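Local atomic coordinates of dioxygenase (Pseudomonas brassicacearum, PDB entry 5V2D), a protein that probably cleaves the central double bond of lignin-derived stilbenes with dioxygen at an iron centre, as a lignostilbene dioxygenase of the carotenoid oxygenase family. Residues A[191-196]-A[381-386]; A[377-382]-A[440-445]. All coordinates share one frame; numbering follows the deposited sequence.

Overall arrangement
Contacts 1 and 2 are the two flanks of one loop, 377-386, between strands 371-375 and 387-392. They share Ile381 and Gly382, and their centres lie 9 Å apart. Contact 1 joins the loop to the turn 191-196, and contact 2 to the end of strand 433-442. Pro193 bridges them, its CB lying 3.5 Å from Arg379 O. Neither contact contributes a metal ligand: the iron is held by His188, His239, His304 and His495, about 14 Å from the side chain of Ile381. Any link to the metal is at most indirect: His188 lies three residues before 191-196, and Asn307, hydrogen-bonded to Tyr380 O and Gly382 N, lies on the same strand, 301-311, as His304.

Contact 1 of 2, residues A[191-196]-A[381-386]; sequences LDPATG and IGRQYA
Asp192 and Arg383 form the one salt bridge between these segments. Arg383 NH2 donates to Asp192 OD2 over 2.9 Å, and the N-H...O angle of 138° marks a bent bond. The carboxylate and guanidinium planes stand 73° apart, with the nitrogen above the carboxylate plane; a single nitrogen makes the bond. OD2 has a second salt-bridge partner in Arg284. With CG anti to the backbone N (chi1 -177°), Asp192 also keeps OD1 close to its own turn, where it accepts from Ala194 N at 2.8 Å and Thr195 N at 3.2 Å. Replacing Asp192 by an alanine removes the carboxylate, which would probably leave Arg383 and Arg284 without the counter-charge they share and the two turn amides without their acceptor.

Van der Waals packing accompanies the ion pair. Pro193 CD lies over one guanidinium face, offset toward its periphery and 4.1 Å from Arg383 NH2, while Ala194 CB approaches Arg383 NH1 to 3.6 Å. The same Pro193 CD sits 3.3 Å from Ile381 O, and Ile381 CG2 packs 3.8 Å from Leu191 O.

The bond from Ala194 N closes an Asx turn, and that from Thr195 N extends it to an Asx motif, in the link between strands 190-191 and 198-203; the salt bridge and Pro193 join this turn to a loop of another blade in the seven-bladed beta-propeller of carotenoid cleavage oxygenases.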
# COMPACT_ATOMS: atom_id res chain seq x y z
N LEU A 191 -12.40 -5.53 0.99
CA LEU A 191 -13.88 -5.67 0.78
C LEU A 191 -14.25 -7.08 0.42
O LEU A 191 -13.72 -7.71 -0.54
CB LEU A 191 -14.35 -4.81 -0.39
CG LEU A 191 -14.19 -3.33 -0.17
CD1 LEU A 191 -14.60 -2.67 -1.53
CD2 LEU A 191 -15.03 -2.85 1.05
N ASP A 192 -15.14 -7.62 1.20
CA ASP A 192 -15.64 -8.99 0.98
C ASP A 192 -16.54 -8.93 -0.25
O ASP A 192 -17.49 -8.20 -0.28
CB ASP A 192 -16.47 -9.46 2.17
CG ASP A 192 -16.95 -10.92 2.01
OD1 ASP A 192 -17.74 -11.24 1.17
OD2 ASP A 192 -16.44 -11.82 2.58
N PRO A 193 -16.23 -9.69 -1.29
CA PRO A 193 -17.01 -9.54 -2.48
C PRO A 193 -18.43 -10.11 -2.35
O PRO A 193 -19.25 -9.75 -3.14
CB PRO A 193 -16.23 -10.27 -3.55
CG PRO A 193 -15.53 -11.32 -2.80
CD PRO A 193 -15.15 -10.68 -1.46
N ALA A 194 -18.71 -10.96 -1.42
CA ALA A 194 -20.08 -11.54 -1.34
C ALA A 194 -21.05 -10.61 -0.61
O ALA A 194 -22.16 -10.44 -1.06
CB ALA A 194 -20.04 -12.92 -0.68
N THR A 195 -20.57 -9.93 0.45
CA THR A 195 -21.38 -9.07 1.32
C THR A 195 -21.12 -7.59 1.20
O THR A 195 -21.90 -6.79 1.65
CB THR A 195 -21.08 -9.38 2.77
OG1 THR A 195 -19.66 -9.30 3.01
CG2 THR A 195 -21.54 -10.80 3.15
N GLY A 196 -19.97 -7.20 0.63
CA GLY A 196 -19.50 -5.82 0.68
C GLY A 196 -19.00 -5.40 2.07
O GLY A 196 -18.75 -4.19 2.27
N ILE A 381 -11.60 -11.80 -4.03
CA ILE A 381 -10.90 -11.63 -2.75
C ILE A 381 -11.37 -12.68 -1.74
O ILE A 381 -12.56 -12.79 -1.46
CB ILE A 381 -11.09 -10.20 -2.24
CG1 ILE A 381 -10.15 -9.30 -3.06
CG2 ILE A 381 -10.73 -10.12 -0.76
CD1 ILE A 381 -10.33 -7.80 -2.69
N GLY A 382 -10.46 -13.44 -1.17
CA GLY A 382 -10.88 -14.40 -0.17
C GLY A 382 -11.34 -15.76 -0.69
O GLY A 382 -11.67 -16.64 0.12
N ARG A 383 -11.35 -15.95 -2.00
CA ARG A 383 -11.91 -17.19 -2.58
C ARG A 383 -10.84 -17.82 -3.46
O ARG A 383 -9.86 -17.17 -3.92
CB ARG A 383 -13.13 -16.95 -3.50
CG ARG A 383 -14.15 -15.88 -3.19
CD ARG A 383 -15.09 -16.22 -2.00
NE ARG A 383 -14.87 -15.30 -0.85
CZ ARG A 383 -15.80 -14.75 -0.05
NH1 ARG A 383 -17.09 -15.00 -0.24
NH2 ARG A 383 -15.44 -13.98 0.98
N GLN A 384 -11.12 -19.04 -3.85
CA GLN A 384 -10.26 -19.75 -4.78
C GLN A 384 -10.17 -18.91 -6.06
O GLN A 384 -11.15 -18.29 -6.54
CB GLN A 384 -10.91 -21.15 -5.12
CG GLN A 384 -10.10 -22.46 -5.07
CD GLN A 384 -8.65 -22.43 -5.56
OE1 GLN A 384 -7.97 -21.40 -5.86
NE2 GLN A 384 -8.08 -23.62 -5.44
N TYR A 385 -9.01 -18.85 -6.63
CA TYR A 385 -8.73 -17.92 -7.70
C TYR A 385 -7.57 -18.46 -8.47
O TYR A 385 -6.86 -19.31 -7.98
CB TYR A 385 -8.42 -16.51 -7.12
CG TYR A 385 -7.01 -16.31 -6.67
CD1 TYR A 385 -6.21 -15.38 -7.28
CD2 TYR A 385 -6.46 -17.04 -5.59
CE1 TYR A 385 -4.89 -15.18 -6.87
CE2 TYR A 385 -5.15 -16.88 -5.19
CZ TYR A 385 -4.37 -15.94 -5.82
OH TYR A 385 -3.07 -15.74 -5.51
N ALA A 386 -7.35 -17.91 -9.67
CA ALA A 386 -6.31 -18.39 -10.57
C ALA A 386 -5.47 -17.35 -11.29
O ALA A 386 -4.67 -17.71 -12.16
CB ALA A 386 -6.92 -19.34 -11.62

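Contact 2 of 2, residues A[377-382]-A[440-445]; sequences DDRYIG and FIPRSA
This is a packing contact between blades of the beta-propeller, in which Asp377 and Arg379, at a short 3-10 turn following strand 371-375, lie against Phe440 and Pro442 at the end of strand 433-442. Each of these strands is outermost in its sheet. No direct hydrogen bond crosses between the two segments; the evidence for their fit is the way an ion pair within 377-382 meets the ring groups.

Arg379 grips Asp377 side-on. Arg379 NE donates to Asp377 OD1 at 3.0 Å, almost straight at 174°, and Arg379 NH2 donates to Asp377 OD2 at 2.7 Å; both oxygens use their syn lone pairs, and both lie near the guanidinium plane. OD1 accepts in addition from Arg379 N, closing an Asx turn. The aspartate is thus fixed from two directions, and the two-pronged bond limits rotation of the guanidinium about its chain. Three backbone groups of the loop after strand 433-442 add to this network: Ala450 N donates to Asp377 OD2, while Arg379 NH1 and NH2 reach the carbonyl oxygens of Ala447 and Glu448.

Against this assembly, Pro442 CB sits 3.9 Å above the guanidinium plane of Arg379, over its centre, and the two side chains run past each other in opposite directions. Phe440, with CG anti to the backbone N (chi1 169°), sends its CE2 corner to 3.4 Å from Asp377 OD2, ring and carboxylate planes being 52° apart. The ring also meets Phe389 of strand 387-392, their planes nearly parallel. Near the guanidinium plane lies Ala445 O, 3.6 Å from Arg379 NH1.

One water spans the segments, accepting from Phe440 N at 3.0 Å and donating weakly to Asp378 OD2 at 3.3 Å.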
# COMPACT_ATOMS: atom_id res chain seq x y z
N ASP A 377 -8.38 -9.94 -8.87
CA ASP A 377 -9.71 -9.51 -9.24
C ASP A 377 -10.50 -9.27 -7.94
O ASP A 377 -10.64 -10.23 -7.18
CB ASP A 377 -10.33 -10.62 -10.11
CG ASP A 377 -11.68 -10.26 -10.72
OD1 ASP A 377 -12.46 -9.51 -10.11
OD2 ASP A 377 -11.98 -10.85 -11.81
N ASP A 378 -11.00 -8.04 -7.71
CA ASP A 378 -11.76 -7.73 -6.49
C ASP A 378 -12.88 -8.70 -6.20
O ASP A 378 -13.27 -8.94 -5.05
CB ASP A 378 -12.39 -6.33 -6.57
CG ASP A 378 -11.37 -5.21 -6.38
OD1 ASP A 378 -10.32 -5.45 -5.80
OD2 ASP A 378 -11.63 -4.05 -6.81
N ARG A 379 -13.46 -9.28 -7.26
CA ARG A 379 -14.60 -10.18 -7.09
C ARG A 379 -14.21 -11.53 -6.53
O ARG A 379 -15.08 -12.26 -6.13
CB ARG A 379 -15.35 -10.34 -8.40
CG ARG A 379 -15.86 -8.99 -8.98
CD ARG A 379 -16.29 -9.18 -10.43
NE ARG A 379 -15.19 -9.64 -11.27
CZ ARG A 379 -15.35 -10.18 -12.49
NH1 ARG A 379 -16.57 -10.35 -12.98
NH2 ARG A 379 -14.29 -10.67 -13.20
N TYR A 380 -12.90 -11.83 -6.41
CA TYR A 380 -12.39 -13.10 -5.93
C TYR A 380 -11.58 -12.98 -4.65
O TYR A 380 -10.91 -13.95 -4.21
CB TYR A 380 -11.48 -13.70 -7.05
CG TYR A 380 -12.33 -14.16 -8.19
CD1 TYR A 380 -12.92 -13.26 -9.08
CD2 TYR A 380 -12.65 -15.52 -8.32
CE1 TYR A 380 -13.76 -13.70 -10.10
CE2 TYR A 380 -13.46 -15.97 -9.33
CZ TYR A 380 -14.02 -15.06 -10.20
OH TYR A 380 -14.84 -15.48 -11.17
N ILE A 381 -11.60 -11.80 -4.03
CA ILE A 381 -10.90 -11.63 -2.75
C ILE A 381 -11.37 -12.68 -1.74
O ILE A 381 -12.56 -12.79 -1.46
CB ILE A 381 -11.09 -10.20 -2.24
CG1 ILE A 381 -10.15 -9.30 -3.06
CG2 ILE A 381 -10.73 -10.12 -0.76
CD1 ILE A 381 -10.33 -7.80 -2.69
N GLY A 382 -10.46 -13.44 -1.17
CA GLY A 382 -10.88 -14.40 -0.17
C GLY A 382 -11.34 -15.76 -0.69
O GLY A 382 -11.67 -16.64 0.12
N PHE A 440 -7.48 -3.52 -11.39
CA PHE A 440 -8.16 -4.35 -12.36
C PHE A 440 -9.63 -3.92 -12.46
O PHE A 440 -10.28 -3.73 -11.44
CB PHE A 440 -8.06 -5.82 -12.04
CG PHE A 440 -8.96 -6.67 -12.86
CD1 PHE A 440 -8.61 -6.96 -14.17
CD2 PHE A 440 -10.18 -7.13 -12.38
CE1 PHE A 440 -9.49 -7.72 -15.00
CE2 PHE A 440 -11.01 -7.89 -13.20
CZ PHE A 440 -10.66 -8.18 -14.49
N ILE A 441 -10.12 -3.81 -13.70
CA ILE A 441 -11.49 -3.42 -13.94
C ILE A 441 -12.15 -4.55 -14.77
O ILE A 441 -11.71 -4.79 -15.88
CB ILE A 441 -11.57 -2.11 -14.75
CG1 ILE A 441 -10.90 -0.99 -13.99
CG2 ILE A 441 -13.02 -1.76 -15.04
CD1 ILE A 441 -10.83 0.36 -14.72
N PRO A 442 -13.20 -5.21 -14.26
CA PRO A 442 -13.82 -6.25 -15.06
C PRO A 442 -14.41 -5.73 -16.35
O PRO A 442 -14.87 -4.64 -16.41
CB PRO A 442 -15.00 -6.72 -14.18
CG PRO A 442 -14.73 -6.15 -12.77
CD PRO A 442 -13.90 -4.99 -12.94
N ARG A 443 -14.37 -6.56 -17.41
CA ARG A 443 -14.90 -6.12 -18.75
C ARG A 443 -16.41 -5.86 -18.64
O ARG A 443 -16.89 -4.97 -19.28
CB ARG A 443 -14.61 -7.19 -19.84
CG ARG A 443 -14.83 -6.71 -21.30
CD ARG A 443 -14.43 -7.75 -22.35
NE ARG A 443 -13.09 -8.22 -22.00
CZ ARG A 443 -11.94 -7.70 -22.40
NH1 ARG A 443 -11.86 -6.77 -23.34
NH2 ARG A 443 -10.79 -8.21 -21.89
N SER A 444 -17.09 -6.64 -17.83
CA SER A 444 -18.51 -6.44 -17.58
C SER A 444 -18.74 -7.14 -16.28
O SER A 444 -17.87 -7.86 -15.80
CB SER A 444 -19.38 -7.10 -18.67
OG SER A 444 -19.17 -8.52 -18.72
N ALA A 445 -19.92 -6.97 -15.69
CA ALA A 445 -20.22 -7.68 -14.42
C ALA A 445 -20.30 -9.21 -14.62
O ALA A 445 -20.08 -9.99 -13.72
CB ALA A 445 -21.47 -7.09 -13.78
O HOH W 1 -9.03 -3.38 -8.81